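Local coordinates for DNA/pantothenate metabolism flavoprotein (Streptomyces sparsogenes DSM 40356, PDB 7CFU), which binds flavin mononucleotide and probably carries out the FMN-dependent oxidative decarboxylation of cysteine, likely that of a peptide, during biosynthesis, at residues R54-A59 against V93-W98; A109-K114 against T135-V140; G118-V123 against T127-E132. All coordinates share one frame; numbering follows the deposited sequence.

Interaction 1 (R54-A59 against V93-W98). With FMN (flavin mononucleotide), chain Y.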
loop_
_atom_site.group_PDB
_atom_site.type_symbol
_atom_site.label_atom_id
_atom_site.label_comp_id
_atom_site.label_asym_id
_atom_site.label_seq_id
_atom_site.Cartn_x
_atom_site.Cartn_y
_atom_site.Cartn_z
ATOM N N ARG A 54 1.492 -30.716 15.278
ATOM C CA ARG A 54 1.607 -29.287 14.993
ATOM C C ARG A 54 2.793 -29.036 14.063
ATOM O O ARG A 54 3.864 -29.627 14.242
ATOM C CB ARG A 54 1.787 -28.470 16.277
ATOM C CG ARG A 54 0.609 -28.538 17.236
ATOM C CD ARG A 54 0.827 -27.654 18.456
ATOM N NE ARG A 54 -0.344 -27.661 19.329
ATOM C CZ ARG A 54 -1.408 -26.875 19.176
ATOM N NH1 ARG A 54 -1.461 -26.003 18.175
ATOM N NH2 ARG A 54 -2.425 -26.963 20.028
ATOM N N THR A 55 2.604 -28.162 13.072
ATOM C CA THR A 55 3.605 -27.895 12.047
ATOM C C THR A 55 4.188 -26.489 12.157
ATOM O O THR A 55 3.520 -25.542 12.585
ATOM C CB THR A 55 3.028 -28.078 10.645
ATOM O OG1 THR A 55 1.887 -27.228 10.487
ATOM C CG2 THR A 55 2.630 -29.530 10.407
ATOM N N VAL A 56 5.465 -26.383 11.791
ATOM C CA VAL A 56 6.185 -25.123 11.642
ATOM C C VAL A 56 6.782 -25.101 10.241
ATOM O O VAL A 56 7.459 -26.056 9.842
ATOM C CB VAL A 56 7.294 -24.958 12.703
ATOM C CG1 VAL A 56 8.011 -23.621 12.544
ATOM C CG2 VAL A 56 6.730 -25.083 14.090
ATOM N N MET A 57 6.503 -24.039 9.484
ATOM C CA MET A 57 7.042 -23.867 8.141
ATOM C C MET A 57 8.060 -22.733 8.123
ATOM O O MET A 57 7.860 -21.696 8.763
ATOM C CB MET A 57 5.942 -23.558 7.124
ATOM C CG MET A 57 4.845 -24.609 7.040
ATOM S SD MET A 57 3.701 -24.200 5.720
ATOM C CE MET A 57 4.589 -24.790 4.287
ATOM N N THR A 58 9.164 -22.944 7.413
ATOM C CA THR A 58 10.036 -21.826 7.109
ATOM C C THR A 58 9.317 -20.865 6.166
ATOM O O THR A 58 8.316 -21.216 5.529
ATOM C CB THR A 58 11.345 -22.314 6.475
ATOM O OG1 THR A 58 11.094 -22.816 5.149
ATOM C CG2 THR A 58 11.929 -23.412 7.313
ATOM N N ALA A 59 9.829 -19.632 6.090
ATOM C CA ALA A 59 9.253 -18.663 5.162
ATOM C C ALA A 59 9.305 -19.188 3.735
ATOM O O ALA A 59 8.395 -18.936 2.936
ATOM C CB ALA A 59 9.976 -17.318 5.269
ATOM N N VAL A 93 9.680 -21.311 22.520
ATOM C CA VAL A 93 9.594 -21.920 23.849
ATOM C C VAL A 93 8.335 -22.776 23.967
ATOM O O VAL A 93 8.382 -23.921 24.437
ATOM C CB VAL A 93 9.638 -20.837 24.942
ATOM C CG1 VAL A 93 9.401 -21.449 26.315
ATOM C CG2 VAL A 93 10.969 -20.075 24.897
ATOM N N ALA A 94 7.191 -22.240 23.533
ATOM C CA ALA A 94 5.943 -22.988 23.652
ATOM C C ALA A 94 5.981 -24.250 22.801
ATOM O O ALA A 94 5.611 -25.334 23.265
ATOM C CB ALA A 94 4.747 -22.104 23.281
ATOM N N LEU A 95 6.420 -24.134 21.545
ATOM C CA LEU A 95 6.485 -25.321 20.695
ATOM C C LEU A 95 7.575 -26.281 21.165
ATOM O O LEU A 95 7.384 -27.501 21.140
ATOM C CB LEU A 95 6.707 -24.919 19.241
ATOM C CG LEU A 95 5.537 -24.176 18.611
ATOM C CD1 LEU A 95 5.963 -23.557 17.294
ATOM C CD2 LEU A 95 4.371 -25.126 18.404
ATOM N N GLY A 96 8.720 -25.755 21.602
ATOM C CA GLY A 96 9.788 -26.624 22.072
ATOM C C GLY A 96 9.391 -27.424 23.301
ATOM O O GLY A 96 9.731 -28.603 23.428
ATOM N N ALA A 97 8.655 -26.799 24.222
ATOM C CA ALA A 97 8.202 -27.524 25.402
ATOM C C ALA A 97 7.077 -28.500 25.072
ATOM O O ALA A 97 6.931 -29.528 25.744
ATOM C CB ALA A 97 7.753 -26.541 26.484
ATOM N N TRP A 98 6.253 -28.187 24.072
ATOM C CA TRP A 98 5.120 -29.047 23.750
ATOM C C TRP A 98 5.548 -30.349 23.078
ATOM O O TRP A 98 4.901 -31.385 23.269
ATOM C CB TRP A 98 4.144 -28.275 22.869
ATOM C CG TRP A 98 2.973 -29.062 22.372
ATOM C CD1 TRP A 98 1.762 -29.200 22.988
ATOM C CD2 TRP A 98 2.879 -29.789 21.137
ATOM N NE1 TRP A 98 0.928 -29.974 22.222
ATOM C CE2 TRP A 98 1.586 -30.349 21.080
ATOM C CE3 TRP A 98 3.759 -30.024 20.081
ATOM C CZ2 TRP A 98 1.153 -31.128 20.005
ATOM C CZ3 TRP A 98 3.327 -30.801 19.012
ATOM C CH2 TRP A 98 2.042 -31.345 18.986
HETATM N N1 FMN Y . 17.072 -26.684 -1.215
HETATM C C2 FMN Y . 17.447 -27.907 -0.713
HETATM O O2 FMN Y . 18.392 -27.966 0.059
HETATM N N3 FMN Y . 16.756 -29.050 -1.058
HETATM C C4 FMN Y . 15.691 -28.970 -1.931
HETATM O O4 FMN Y . 15.084 -29.993 -2.247
HETATM C C4A FMN Y . 15.319 -27.737 -2.452
HETATM N N5 FMN Y . 14.253 -27.638 -3.318
HETATM C C5A FMN Y . 13.875 -26.406 -3.811
HETATM C C6 FMN Y . 12.801 -26.326 -4.684
HETATM C C7 FMN Y . 12.415 -25.092 -5.186
HETATM C C7M FMN Y . 11.243 -25.005 -6.131
HETATM C C8 FMN Y . 13.110 -23.942 -4.829
HETATM C C8M FMN Y . 12.677 -22.612 -5.398
HETATM C C9 FMN Y . 14.194 -24.022 -3.957
HETATM C C9A FMN Y . 14.576 -25.258 -3.449
HETATM N N10 FMN Y . 15.656 -25.368 -2.587
HETATM C C10 FMN Y . 16.013 -26.595 -2.082
HETATM C "C1'" FMN Y . 16.423 -24.157 -2.167
HETATM C "C2'" FMN Y . 15.891 -23.703 -0.818
HETATM O "O2'" FMN Y . 14.497 -23.445 -0.907
HETATM C "C3'" FMN Y . 16.692 -22.490 -0.344
HETATM O "O3'" FMN Y . 17.999 -22.900 -0.001
HETATM C "C4'" FMN Y . 16.019 -21.747 0.821
HETATM O "O4'" FMN Y . 16.799 -20.618 1.174
HETATM C "C5'" FMN Y . 15.859 -22.647 2.033
HETATM O "O5'" FMN Y . 15.041 -21.997 2.987
HETATM P P FMN Y . 14.655 -22.717 4.367
HETATM O O1P FMN Y . 14.564 -21.671 5.452
HETATM O O2P FMN Y . 13.386 -23.465 4.136
HETATM O O3P FMN Y . 15.716 -23.711 4.800
#
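The indole of Trp98 carries the aliphatic part of Arg54 over one face. Arg54 CD stands 3.7 Å from the centroid of the six-membered ring, only 7° off the ring normal, a CH-pi contact. Arg54 CG lies over the outer rim of the same ring, 3.6 Å from Trp98 CH2. The guanidinium is turned 81° from the indole plane, with Trp98 NE1 in plane at its edge. The two flat groups therefore do not stack. The cation-pi pair from Arg54 CZ to the centroid of the five-membered ring is long, 5.2 Å, and at most weakly attractive. Trp98 has a further cation-pi partner in Arg23. The Arg54 chain is extended from CG to NE, which draws its methylenes across the ring.

Further along the strand, Val56 CG2 meets Leu95 CD1 at 3.6 Å. Val56 CG1 is anti to the backbone N (chi1 -179°), which leaves CG2 as the branch facing Leu95. Leu25 of the adjacent strand touches both residues. No hydrogen bond joins the two segments.

Past the strand end the chemistry turns polar. Thr58 OG1 donates to O2P of the FMN phosphate at 2.6 Å. The same oxygen caps the backbone N of Ala61, so one hydroxyl serves both the helix start and the ligand. Within this chain, strand 52-57 is the outermost strand on its side of the parallel sheet, and helix 91-98 lies against it. A phosphate held where a strand passes into a helix N-terminus is characteristic of Rossmann-like flavoprotein folds.

Interaction 2 (A109-K114 against T135-V140). With FMN (flavin mononucleotide), chain Y.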
loop_
_atom_site.group_PDB
_atom_site.type_symbol
_atom_site.label_atom_id
_atom_site.label_comp_id
_atom_site.label_asym_id
_atom_site.label_seq_id
_atom_site.Cartn_x
_atom_site.Cartn_y
_atom_site.Cartn_z
ATOM N N ALA A 109 19.260 -28.358 2.802
ATOM C CA ALA A 109 20.668 -28.189 3.143
ATOM C C ALA A 109 20.857 -26.974 4.042
ATOM O O ALA A 109 21.618 -27.021 5.014
ATOM C CB ALA A 109 21.513 -28.060 1.872
ATOM N N ASN A 110 20.153 -25.881 3.735
ATOM C CA ASN A 110 20.188 -24.685 4.573
ATOM C C ASN A 110 19.875 -25.023 6.026
ATOM O O ASN A 110 20.576 -24.582 6.946
ATOM C CB ASN A 110 19.183 -23.663 4.035
ATOM C CG ASN A 110 19.276 -22.320 4.727
ATOM O OD1 ASN A 110 20.363 -21.741 4.861
ATOM N ND2 ASN A 110 18.127 -21.817 5.189
ATOM N N PHE A 111 18.816 -25.810 6.248
ATOM C CA PHE A 111 18.452 -26.192 7.608
ATOM C C PHE A 111 19.582 -26.947 8.301
ATOM O O PHE A 111 19.870 -26.697 9.481
ATOM C CB PHE A 111 17.178 -27.042 7.617
ATOM C CG PHE A 111 16.838 -27.551 8.979
ATOM C CD1 PHE A 111 17.264 -28.809 9.393
ATOM C CD2 PHE A 111 16.142 -26.750 9.881
ATOM C CE1 PHE A 111 16.984 -29.265 10.668
ATOM C CE2 PHE A 111 15.859 -27.208 11.153
ATOM C CZ PHE A 111 16.282 -28.464 11.544
ATOM N N LEU A 112 20.209 -27.898 7.600
ATOM C CA LEU A 112 21.316 -28.647 8.194
ATOM C C LEU A 112 22.400 -27.712 8.691
ATOM O O LEU A 112 22.915 -27.875 9.807
ATOM C CB LEU A 112 21.916 -29.616 7.178
ATOM C CG LEU A 112 21.034 -30.718 6.611
ATOM C CD1 LEU A 112 21.827 -31.536 5.603
ATOM C CD2 LEU A 112 20.504 -31.589 7.736
ATOM N N ALA A 113 22.742 -26.707 7.888
ATOM C CA ALA A 113 23.768 -25.755 8.289
ATOM C C ALA A 113 23.346 -24.985 9.535
ATOM O O ALA A 113 24.121 -24.844 10.487
ATOM C CB ALA A 113 24.059 -24.805 7.133
ATOM N N LYS A 114 22.106 -24.493 9.559
ATOM C CA LYS A 114 21.673 -23.706 10.709
ATOM C C LYS A 114 21.600 -24.564 11.969
ATOM O O LYS A 114 22.081 -24.157 13.037
ATOM C CB LYS A 114 20.321 -23.059 10.409
ATOM C CG LYS A 114 20.369 -21.949 9.361
ATOM C CD LYS A 114 18.967 -21.368 9.110
ATOM C CE LYS A 114 19.018 -20.175 8.148
ATOM N NZ LYS A 114 17.661 -19.634 7.874
ATOM N N THR A 135 14.598 -36.381 17.976
ATOM C CA THR A 135 14.499 -35.550 16.784
ATOM C C THR A 135 14.985 -36.311 15.561
ATOM O O THR A 135 16.088 -36.870 15.566
ATOM C CB THR A 135 15.309 -34.256 16.958
ATOM O OG1 THR A 135 14.844 -33.560 18.122
ATOM C CG2 THR A 135 15.151 -33.349 15.736
ATOM N N VAL A 136 14.175 -36.299 14.509
ATOM C CA VAL A 136 14.500 -36.914 13.228
ATOM C C VAL A 136 14.578 -35.820 12.171
ATOM O O VAL A 136 13.640 -35.029 12.024
ATOM C CB VAL A 136 13.451 -37.971 12.838
ATOM C CG1 VAL A 136 13.736 -38.520 11.447
ATOM C CG2 VAL A 136 13.387 -39.087 13.895
ATOM N N ILE A 137 15.679 -35.798 11.419
ATOM C CA ILE A 137 15.912 -34.836 10.344
ATOM C C ILE A 137 16.038 -35.614 9.042
ATOM O O ILE A 137 16.904 -36.493 8.918
ATOM C CB ILE A 137 17.171 -33.986 10.606
ATOM C CG1 ILE A 137 17.047 -33.245 11.936
ATOM C CG2 ILE A 137 17.473 -33.044 9.457
ATOM C CD1 ILE A 137 18.332 -32.573 12.367
ATOM N N ALA A 138 15.194 -35.280 8.066
ATOM C CA ALA A 138 15.146 -35.969 6.776
ATOM C C ALA A 138 15.469 -34.970 5.673
ATOM O O ALA A 138 14.558 -34.410 5.038
ATOM C CB ALA A 138 13.787 -36.627 6.545
ATOM N N PRO A 139 16.751 -34.735 5.406
ATOM C CA PRO A 139 17.132 -33.750 4.387
ATOM C C PRO A 139 16.867 -34.254 2.977
ATOM O O PRO A 139 16.899 -35.457 2.707
ATOM C CB PRO A 139 18.635 -33.558 4.621
ATOM C CG PRO A 139 19.080 -34.835 5.264
ATOM C CD PRO A 139 17.916 -35.289 6.114
ATOM N N VAL A 140 16.579 -33.312 2.076
ATOM C CA VAL A 140 16.425 -33.598 0.652
ATOM C C VAL A 140 17.146 -32.524 -0.147
ATOM O O VAL A 140 17.008 -31.330 0.137
ATOM C CB VAL A 140 14.951 -33.678 0.232
ATOM C CG1 VAL A 140 14.854 -34.024 -1.241
ATOM C CG2 VAL A 140 14.212 -34.709 1.075
HETATM N N1 FMN Y . 17.072 -26.684 -1.215
HETATM C C2 FMN Y . 17.447 -27.907 -0.713
HETATM O O2 FMN Y . 18.392 -27.966 0.059
HETATM N N3 FMN Y . 16.756 -29.050 -1.058
HETATM C C4 FMN Y . 15.691 -28.970 -1.931
HETATM O O4 FMN Y . 15.084 -29.993 -2.247
HETATM C C4A FMN Y . 15.319 -27.737 -2.452
HETATM N N5 FMN Y . 14.253 -27.638 -3.318
HETATM C C5A FMN Y . 13.875 -26.406 -3.811
HETATM C C6 FMN Y . 12.801 -26.326 -4.684
HETATM C C7 FMN Y . 12.415 -25.092 -5.186
HETATM C C7M FMN Y . 11.243 -25.005 -6.131
HETATM C C8 FMN Y . 13.110 -23.942 -4.829
HETATM C C8M FMN Y . 12.677 -22.612 -5.398
HETATM C C9 FMN Y . 14.194 -24.022 -3.957
HETATM C C9A FMN Y . 14.576 -25.258 -3.449
HETATM N N10 FMN Y . 15.656 -25.368 -2.587
HETATM C C10 FMN Y . 16.013 -26.595 -2.082
HETATM C "C1'" FMN Y . 16.423 -24.157 -2.167
HETATM C "C2'" FMN Y . 15.891 -23.703 -0.818
HETATM O "O2'" FMN Y . 14.497 -23.445 -0.907
HETATM C "C3'" FMN Y . 16.692 -22.490 -0.344
HETATM O "O3'" FMN Y . 17.999 -22.900 -0.001
HETATM C "C4'" FMN Y . 16.019 -21.747 0.821
HETATM O "O4'" FMN Y . 16.799 -20.618 1.174
HETATM C "C5'" FMN Y . 15.859 -22.647 2.033
HETATM O "O5'" FMN Y . 15.041 -21.997 2.987
HETATM P P FMN Y . 14.655 -22.717 4.367
HETATM O O1P FMN Y . 14.564 -21.671 5.452
HETATM O O2P FMN Y . 13.386 -23.465 4.136
HETATM O O3P FMN Y . 15.716 -23.711 4.800
#
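Phe111 and Leu112 of helix 109-117 pack on Ile137 and Pro139 of strand 135-139, and the helix start holds the FMN. Ala109 N donates to the flavin O2 at 2.9 Å. Asn110 follows with CG anti to the backbone N (chi1 -172°), which sends ND2 to the phosphate O3P, 3.1 Å away, in a nearly straight bond of 169°. Its OD1 accepts from Ala120 N of a neighbouring subunit. Phe111 uses its ring edge: Ile137 CD1 lies in the ring plane, 4.0 Å from Phe111 CE1. Leu112 divides its two methyls. CD2 reaches Ile137 CG2 at 3.8 Å, and CD1 meets Pro139 CB at 3.9 Å. With alanine at Ile137, the Phe111 edge would probably lose its partner on the strand and Leu112 CD2 would keep only Pro139 there, opening a gap between helix and strand. Beyond Pro139, Val140 O accepts from the flavin N3 at 2.6 Å, so both segments grip the pyrimidine end of the isoalloxazine. Helix 149-160 touches Leu112 through Val151, Val155 and Leu158. Phe111 also rests on Leu124 of helix 123-130, while strand 135-139 lies beside strand 101-107 in the parallel sheet.

Interaction 3 (G118-V123 against T127-E132). With FMN (flavin mononucleotide), chain B.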
loop_
_atom_site.group_PDB
_atom_site.type_symbol
_atom_site.label_atom_id
_atom_site.label_comp_id
_atom_site.label_asym_id
_atom_site.label_seq_id
_atom_site.Cartn_x
_atom_site.Cartn_y
_atom_site.Cartn_z
ATOM N N GLY A 118 23.819 -23.990 15.458
ATOM C CA GLY A 118 23.078 -23.256 16.463
ATOM C C GLY A 118 22.580 -21.901 16.018
ATOM O O GLY A 118 22.341 -21.027 16.857
ATOM N N ILE A 119 22.418 -21.702 14.710
ATOM C CA ILE A 119 21.754 -20.510 14.208
ATOM C C ILE A 119 20.264 -20.636 14.504
ATOM O O ILE A 119 19.681 -21.720 14.393
ATOM C CB ILE A 119 22.035 -20.355 12.700
ATOM C CG1 ILE A 119 23.514 -20.027 12.477
ATOM C CG2 ILE A 119 21.095 -19.324 12.044
ATOM C CD1 ILE A 119 23.977 -20.283 11.078
ATOM N N ALA A 120 19.644 -19.533 14.926
ATOM C CA ALA A 120 18.239 -19.524 15.308
ATOM C C ALA A 120 17.601 -18.231 14.796
ATOM O O ALA A 120 17.196 -17.366 15.574
ATOM C CB ALA A 120 18.085 -19.655 16.824
ATOM N N ASP A 121 17.528 -18.074 13.471
ATOM C CA ASP A 121 17.079 -16.809 12.893
ATOM C C ASP A 121 15.676 -16.881 12.301
ATOM O O ASP A 121 15.297 -15.997 11.525
ATOM C CB ASP A 121 18.082 -16.298 11.849
ATOM C CG ASP A 121 18.213 -17.210 10.639
ATOM O OD1 ASP A 121 17.548 -18.269 10.579
ATOM O OD2 ASP A 121 18.997 -16.851 9.731
ATOM N N ASP A 122 14.914 -17.927 12.619
ATOM C CA ASP A 122 13.480 -17.975 12.360
ATOM C C ASP A 122 12.859 -18.881 13.415
ATOM O O ASP A 122 13.566 -19.459 14.247
ATOM C CB ASP A 122 13.160 -18.448 10.932
ATOM C CG ASP A 122 13.590 -19.899 10.658
ATOM O OD1 ASP A 122 14.169 -20.566 11.546
ATOM O OD2 ASP A 122 13.331 -20.379 9.532
ATOM N N VAL A 123 11.531 -19.023 13.369
ATOM C CA VAL A 123 10.845 -19.793 14.405
ATOM C C VAL A 123 11.339 -21.236 14.420
ATOM O O VAL A 123 11.623 -21.795 15.491
ATOM C CB VAL A 123 9.315 -19.718 14.237
ATOM C CG1 VAL A 123 8.642 -20.691 15.190
ATOM C CG2 VAL A 123 8.821 -18.308 14.524
ATOM N N THR A 127 13.145 -23.022 17.495
ATOM C CA THR A 127 12.460 -24.118 18.168
ATOM C C THR A 127 13.380 -25.318 18.362
ATOM O O THR A 127 13.276 -26.018 19.376
ATOM C CB THR A 127 11.206 -24.488 17.381
ATOM O OG1 THR A 127 10.355 -23.333 17.297
ATOM C CG2 THR A 127 10.448 -25.616 18.064
ATOM N N VAL A 128 14.288 -25.562 17.408
ATOM C CA VAL A 128 15.275 -26.633 17.559
ATOM C C VAL A 128 16.068 -26.443 18.847
ATOM O O VAL A 128 16.241 -27.381 19.638
ATOM C CB VAL A 128 16.208 -26.676 16.334
ATOM C CG1 VAL A 128 17.401 -27.609 16.587
ATOM C CG2 VAL A 128 15.453 -27.087 15.076
ATOM N N LEU A 129 16.522 -25.212 19.103
ATOM C CA LEU A 129 17.309 -24.960 20.309
ATOM C C LEU A 129 16.489 -25.172 21.571
ATOM O O LEU A 129 17.034 -25.580 22.602
ATOM C CB LEU A 129 17.877 -23.539 20.295
ATOM C CG LEU A 129 18.939 -23.221 19.253
ATOM C CD1 LEU A 129 19.461 -21.805 19.443
ATOM C CD2 LEU A 129 20.067 -24.234 19.350
ATOM N N ALA A 130 15.186 -24.894 21.518
ATOM C CA ALA A 130 14.359 -25.014 22.706
ATOM C C ALA A 130 13.801 -26.414 22.896
ATOM O O ALA A 130 13.371 -26.743 24.002
ATOM C CB ALA A 130 13.220 -23.996 22.662
ATOM N N ALA A 131 13.799 -27.245 21.856
ATOM C CA ALA A 131 13.235 -28.582 21.962
ATOM C C ALA A 131 14.196 -29.518 22.681
ATOM O O ALA A 131 15.417 -29.423 22.528
ATOM C CB ALA A 131 12.904 -29.139 20.575
ATOM N N GLU A 132 13.633 -30.420 23.491
ATOM C CA GLU A 132 14.407 -31.436 24.211
ATOM C C GLU A 132 13.662 -32.762 24.073
ATOM O O GLU A 132 13.012 -33.234 25.007
ATOM C CB GLU A 132 14.611 -31.052 25.674
ATOM C CG GLU A 132 15.720 -30.056 25.866
ATOM C CD GLU A 132 15.970 -29.718 27.322
ATOM O OE1 GLU A 132 14.993 -29.629 28.101
ATOM O OE2 GLU A 132 17.152 -29.528 27.677
HETATM N N1 FMN B . 16.046 -16.097 21.719
HETATM C C2 FMN B . 17.109 -16.203 22.587
HETATM O O2 FMN B . 18.131 -16.785 22.221
HETATM N N3 FMN B . 17.021 -15.656 23.860
HETATM C C4 FMN B . 15.866 -15.007 24.275
HETATM O O4 FMN B . 15.786 -14.529 25.416
HETATM C C4A FMN B . 14.795 -14.897 23.397
HETATM N N5 FMN B . 13.636 -14.246 23.787
HETATM C C5A FMN B . 12.582 -14.132 22.908
HETATM C C6 FMN B . 11.426 -13.472 23.305
HETATM C C7 FMN B . 10.355 -13.357 22.424
HETATM C C7M FMN B . 9.097 -12.647 22.854
HETATM C C8 FMN B . 10.442 -13.896 21.144
HETATM C C8M FMN B . 9.268 -13.760 20.215
HETATM C C9 FMN B . 11.605 -14.566 20.742
HETATM C C9A FMN B . 12.679 -14.678 21.627
HETATM N N10 FMN B . 13.843 -15.338 21.250
HETATM C C10 FMN B . 14.894 -15.445 22.120
HETATM C "C1'" FMN B . 13.988 -15.926 19.879
HETATM C "C2'" FMN B . 14.733 -14.904 19.032
HETATM O "O2'" FMN B . 13.970 -13.705 18.971
HETATM C "C3'" FMN B . 14.988 -15.495 17.645
HETATM O "O3'" FMN B . 15.949 -16.527 17.724
HETATM C "C4'" FMN B . 15.437 -14.427 16.654
HETATM O "O4'" FMN B . 15.613 -15.006 15.373
HETATM C "C5'" FMN B . 16.741 -13.781 17.083
HETATM O "O5'" FMN B . 16.909 -12.665 16.237
HETATM P P FMN B . 18.185 -11.704 16.369
HETATM O O1P FMN B . 18.563 -11.173 14.993
HETATM O O2P FMN B . 17.812 -10.569 17.299
HETATM O O3P FMN B . 19.335 -12.482 16.974
#
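Thr127 meets Val123 O twice. Its OG1 donates at 2.7 Å, and its backbone N donates to the same oxygen at 2.8 Å. The N comes at a C=O...donor angle of 160°, tilted a little from the carbonyl plane. OG1 comes from above that plane, 43° out of it. Thr127 has OG1 anti to its own carbonyl carbon (chi1 -59°), which turns the hydroxyl back along the helix. Two donors thus satisfy one buried carbonyl in the first turn of helix 123-130.

The second point of touch is apolar. Leu129 CD1 lies 3.7 Å from Ala120 CB and 3.9 Å from Gly118 O, where the incoming loop passes over the helix.

This loop links two helices and forms part of an FMN site. Gly118 ends helix 109-117 in a Schellman motif with positive phi, a backbone shape that favours glycine. Ala120 O then accepts from two ribityl hydroxyls of the FMN in chain B, O3' at 2.6 Å and O4' at 2.8 Å. That FMN is also bound by Thr58 and Val140 of a neighbouring subunit. The cofactor therefore sits between subunits of the dodecamer, as in other homo-oligomeric flavin-containing cysteine decarboxylases.

Further out, Asp122 is the N-cap of helix 123-130, its side chain capping a backbone N just past the loop. Asp121 OD1 forms a salt bridge with Lys114 NZ. Ala109 of the neighbouring subunit packs on Leu129, and Lys148 NZ of the same neighbour bonds Leu129 O and Ala131 O.

Overall arrangement
Interaction 2 is fully buried and wholly apolar between its segments, its polar contacts going to the FMN. Interaction 1 is only partly buried; its arginine-indole pair lies toward the outside. Interaction 3 is buried too, but partly under a neighbouring subunit, and it alone has hydrogen bonds across its segments. Interactions 1 and 2 reach the same sheet at different strands, about 15 Å apart between centres, and grip one FMN. Interaction 3 faces a second FMN. It touches both of the others: Thr127 CG2 packs on Leu95 CB of interaction 1 at 4.0 Å, and Ile119 N probably hydrogen-bonds Lys114 O of interaction 2 at 3.0 Å.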